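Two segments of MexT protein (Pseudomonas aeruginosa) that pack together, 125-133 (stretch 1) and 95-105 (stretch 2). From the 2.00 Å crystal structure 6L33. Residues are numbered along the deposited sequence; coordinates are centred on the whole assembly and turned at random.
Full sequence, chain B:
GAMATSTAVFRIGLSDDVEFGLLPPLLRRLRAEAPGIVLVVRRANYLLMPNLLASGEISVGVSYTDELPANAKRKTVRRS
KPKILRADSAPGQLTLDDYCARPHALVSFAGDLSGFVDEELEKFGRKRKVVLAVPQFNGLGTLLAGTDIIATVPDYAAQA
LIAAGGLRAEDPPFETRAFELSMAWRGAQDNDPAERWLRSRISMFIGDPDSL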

# COMPACT_ATOMS: atom_id res chain seq x y z
N GLY B 125 6.01 -32.88 -4.38
CA GLY B 125 7.40 -32.93 -4.77
C GLY B 125 7.81 -31.91 -5.81
O GLY B 125 8.83 -32.10 -6.48
N ARG B 126 7.06 -30.82 -5.95
CA ARG B 126 7.37 -29.76 -6.89
C ARG B 126 7.72 -28.48 -6.15
O ARG B 126 7.40 -28.31 -4.97
CB ARG B 126 6.19 -29.50 -7.84
CG ARG B 126 5.72 -30.72 -8.62
CD ARG B 126 6.79 -31.20 -9.60
NE ARG B 126 6.89 -30.34 -10.77
CZ ARG B 126 6.17 -30.49 -11.88
NH1 ARG B 126 5.29 -31.48 -11.97
NH2 ARG B 126 6.34 -29.66 -12.90
N LYS B 127 8.38 -27.57 -6.86
CA LYS B 127 8.77 -26.30 -6.27
C LYS B 127 8.84 -25.23 -7.35
O LYS B 127 8.74 -25.52 -8.55
CB LYS B 127 10.11 -26.41 -5.53
CG LYS B 127 11.23 -27.02 -6.36
CD LYS B 127 12.47 -27.26 -5.51
CE LYS B 127 13.61 -27.85 -6.34
NZ LYS B 127 14.09 -26.90 -7.38
N ARG B 128 9.01 -23.99 -6.91
CA ARG B 128 9.09 -22.84 -7.79
C ARG B 128 10.09 -21.85 -7.20
O ARG B 128 10.44 -21.93 -6.01
CB ARG B 128 7.73 -22.17 -7.97
CG ARG B 128 7.20 -21.55 -6.68
CD ARG B 128 5.89 -20.80 -6.87
NE ARG B 128 5.50 -20.12 -5.64
CZ ARG B 128 4.56 -19.18 -5.57
NH1 ARG B 128 3.90 -18.80 -6.66
NH2 ARG B 128 4.27 -18.61 -4.41
N LYS B 129 10.55 -20.92 -8.02
CA LYS B 129 11.49 -19.89 -7.59
C LYS B 129 10.77 -18.56 -7.50
O LYS B 129 10.26 -18.05 -8.51
CB LYS B 129 12.69 -19.81 -8.55
CG LYS B 129 13.77 -18.83 -8.09
CD LYS B 129 14.16 -19.05 -6.63
CE LYS B 129 15.66 -19.19 -6.46
NZ LYS B 129 16.16 -18.41 -5.29
N VAL B 130 10.73 -17.99 -6.30
CA VAL B 130 10.19 -16.66 -6.09
C VAL B 130 11.34 -15.67 -6.17
O VAL B 130 12.37 -15.84 -5.50
CB VAL B 130 9.47 -16.56 -4.74
CG1 VAL B 130 9.01 -15.12 -4.47
CG2 VAL B 130 8.30 -17.52 -4.69
N VAL B 131 11.19 -14.65 -7.02
CA VAL B 131 12.22 -13.62 -7.19
C VAL B 131 11.82 -12.29 -6.59
O VAL B 131 12.67 -11.39 -6.49
CB VAL B 131 12.59 -13.43 -8.67
CG1 VAL B 131 13.15 -14.72 -9.26
CG2 VAL B 131 11.38 -12.94 -9.46
N LEU B 132 10.56 -12.12 -6.19
CA LEU B 132 10.06 -10.83 -5.74
C LEU B 132 8.94 -11.06 -4.74
O LEU B 132 8.01 -11.81 -5.01
CB LEU B 132 9.56 -10.00 -6.92
CG LEU B 132 9.11 -8.58 -6.58
CD1 LEU B 132 10.31 -7.71 -6.26
CD2 LEU B 132 8.30 -7.99 -7.72
N ALA B 133 9.05 -10.40 -3.59
CA ALA B 133 7.99 -10.40 -2.59
C ALA B 133 7.56 -8.95 -2.38
O ALA B 133 8.39 -8.10 -2.04
CB ALA B 133 8.45 -11.03 -1.28
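Stretch 2 (95-105) TLDDYCARPHA

A short helix that runs straight into a strand can dock on a single extended segment in two ways at once: the helix through side chains, the strand through its backbone. These two segments of MexT are a compact example. Stretch 2 opens with Thr-95 at the N-cap, where Thr-95 OG1 accepts a hydrogen bond from Asp-98 N at 3.2 Å and so satisfies an amide that the first turn leaves free. The helix covers Leu-96 to Ala-101, Arg-102 departs from helical geometry, and the chain becomes extended through His-104 and Ala-105. Stretch 1 begins as a loop and becomes a strand. The two strands run parallel in sense, with a crossing angle of -43° and axes that approach to 4.5 Å; together the stretches bury 649 Å².

Gly-125, with a positive phi, lies beyond the reach of stretch 2. Contact begins at Arg-126, whose CA-to-CB bond points toward stretch 2 and whose chi1 to chi3 are all m. Its NH2 donates to Asp-97 OD1 at 2.6 Å, a hydrogen bond within a salt bridge. The carboxylate meets the guanidinium near its plane, while Leu-96 lies over one face, with Arg-126 NH1 3.8 Å from Leu-96 CD2. Charge pairing and apolar cover thus come from neighbouring residues of the helix. Lys-127 points its CA-to-CB bond away, yet its backbone still touches the helix: Lys-127 O is 3.5 Å from Cys-100 SG.

Arg-128 turns toward stretch 2 again and spans the passage from helix to strand. Its CD sits over the face of the His-104 ring, 3.6 Å from the centroid and only 6° off the normal, a CH-pi contact. Farther out, Arg-128 NH1 lies 3.1 Å from Tyr-99 OH and 3.3 Å from His-104 ND1. The imidazole is also held within its own stretch, since His-104 NE2 donates to Tyr-99 O at 2.6 Å.

At Lys-129 the backbone takes over. A water accepts from Lys-129 N at 2.9 Å and donates to Cys-100 O and Arg-102 O, each at 2.6 Å, so that one water links the Lys-129 amide to carbonyls at the end of the helix and just past it. Lys-129 O then accepts from His-104 N at 3.0 Å, and Val-131 N donates to His-104 O at 2.9 Å. His-104 therefore bonds to the residues before and after its bridge partner Val-130, the usual parallel pattern; the CA atoms of Val-130 and His-104 are 4.5 Å apart.

A beta bulge follows. The register shifts by one, so that Leu-132, rather than Val-131, pairs with Ala-105. Val-131 has a psi of -11°; its CA-to-CB bond points sideways, and its CG1 lies 3.8 Å from Pro-103 CB. Beyond the bulge, Leu-132 O receives a CA-H...O contact from Ala-105 CA at 3.3 Å, and Leu-132 CD2 rests 4.3 Å from Ala-105 CB. Ala-133 points away and makes no contact with stretch 2.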

# COMPACT_ATOMS: atom_id res chain seq x y z
N THR B 95 0.99 -24.55 -18.44
CA THR B 95 0.90 -25.86 -17.80
C THR B 95 1.57 -25.81 -16.44
O THR B 95 2.25 -24.84 -16.08
CB THR B 95 1.55 -26.94 -18.66
OG1 THR B 95 2.96 -26.71 -18.73
CG2 THR B 95 0.97 -26.94 -20.07
N LEU B 96 1.39 -26.89 -15.67
CA LEU B 96 2.07 -27.00 -14.39
C LEU B 96 3.58 -26.91 -14.56
O LEU B 96 4.27 -26.25 -13.77
CB LEU B 96 1.68 -28.30 -13.69
CG LEU B 96 2.34 -28.57 -12.34
CD1 LEU B 96 2.06 -27.45 -11.35
CD2 LEU B 96 1.88 -29.91 -11.79
N ASP B 97 4.12 -27.54 -15.61
CA ASP B 97 5.55 -27.47 -15.88
C ASP B 97 5.99 -26.04 -16.16
O ASP B 97 7.00 -25.57 -15.63
CB ASP B 97 5.92 -28.38 -17.05
CG ASP B 97 6.04 -29.84 -16.65
OD1 ASP B 97 6.28 -30.11 -15.45
OD2 ASP B 97 5.91 -30.71 -17.53
N ASP B 98 5.25 -25.34 -17.03
CA ASP B 98 5.54 -23.93 -17.28
C ASP B 98 5.52 -23.13 -15.98
O ASP B 98 6.40 -22.29 -15.74
CB ASP B 98 4.53 -23.33 -18.25
CG ASP B 98 4.51 -24.02 -19.60
OD1 ASP B 98 5.52 -24.67 -19.96
OD2 ASP B 98 3.49 -23.90 -20.31
N TYR B 99 4.52 -23.37 -15.14
CA TYR B 99 4.36 -22.61 -13.91
C TYR B 99 5.57 -22.79 -13.00
O TYR B 99 6.12 -21.82 -12.48
CB TYR B 99 3.08 -23.05 -13.20
CG TYR B 99 2.73 -22.26 -11.97
CD1 TYR B 99 1.95 -21.12 -12.06
CD2 TYR B 99 3.17 -22.66 -10.72
CE1 TYR B 99 1.62 -20.39 -10.94
CE2 TYR B 99 2.85 -21.93 -9.59
CZ TYR B 99 2.07 -20.80 -9.70
OH TYR B 99 1.75 -20.08 -8.57
N CYS B 100 6.00 -24.04 -12.81
CA CYS B 100 7.11 -24.33 -11.91
C CYS B 100 8.45 -23.84 -12.44
O CYS B 100 9.39 -23.68 -11.65
CB CYS B 100 7.17 -25.84 -11.65
SG CYS B 100 5.95 -26.41 -10.44
N ALA B 101 8.56 -23.61 -13.75
CA ALA B 101 9.82 -23.19 -14.34
C ALA B 101 9.98 -21.68 -14.42
O ALA B 101 11.11 -21.20 -14.52
CB ALA B 101 9.96 -23.78 -15.75
N ARG B 102 8.90 -20.94 -14.37
CA ARG B 102 9.03 -19.50 -14.51
C ARG B 102 9.25 -18.85 -13.14
O ARG B 102 8.99 -19.47 -12.11
CB ARG B 102 7.79 -18.94 -15.20
CG ARG B 102 7.82 -19.21 -16.69
CD ARG B 102 6.55 -18.80 -17.41
NE ARG B 102 6.32 -17.36 -17.33
CZ ARG B 102 5.57 -16.68 -18.20
NH1 ARG B 102 5.41 -15.38 -18.05
NH2 ARG B 102 5.00 -17.32 -19.21
N PRO B 103 9.77 -17.63 -13.10
CA PRO B 103 9.94 -16.94 -11.82
C PRO B 103 8.63 -16.33 -11.34
O PRO B 103 7.74 -16.00 -12.13
CB PRO B 103 10.97 -15.85 -12.14
CG PRO B 103 10.73 -15.54 -13.58
CD PRO B 103 10.34 -16.85 -14.22
N HIS B 104 8.53 -16.18 -10.03
CA HIS B 104 7.26 -15.81 -9.40
C HIS B 104 7.40 -14.57 -8.55
O HIS B 104 8.44 -14.32 -7.93
CB HIS B 104 6.73 -16.97 -8.56
CG HIS B 104 6.39 -18.18 -9.36
ND1 HIS B 104 5.09 -18.49 -9.73
CD2 HIS B 104 7.17 -19.15 -9.89
CE1 HIS B 104 5.10 -19.60 -10.44
NE2 HIS B 104 6.34 -20.02 -10.55
N ALA B 105 6.32 -13.78 -8.53
CA ALA B 105 6.15 -12.67 -7.60
C ALA B 105 5.13 -13.09 -6.56
O ALA B 105 4.06 -13.61 -6.91
CB ALA B 105 5.70 -11.40 -8.33
O HOH W 1 10.36 -21.38 -10.90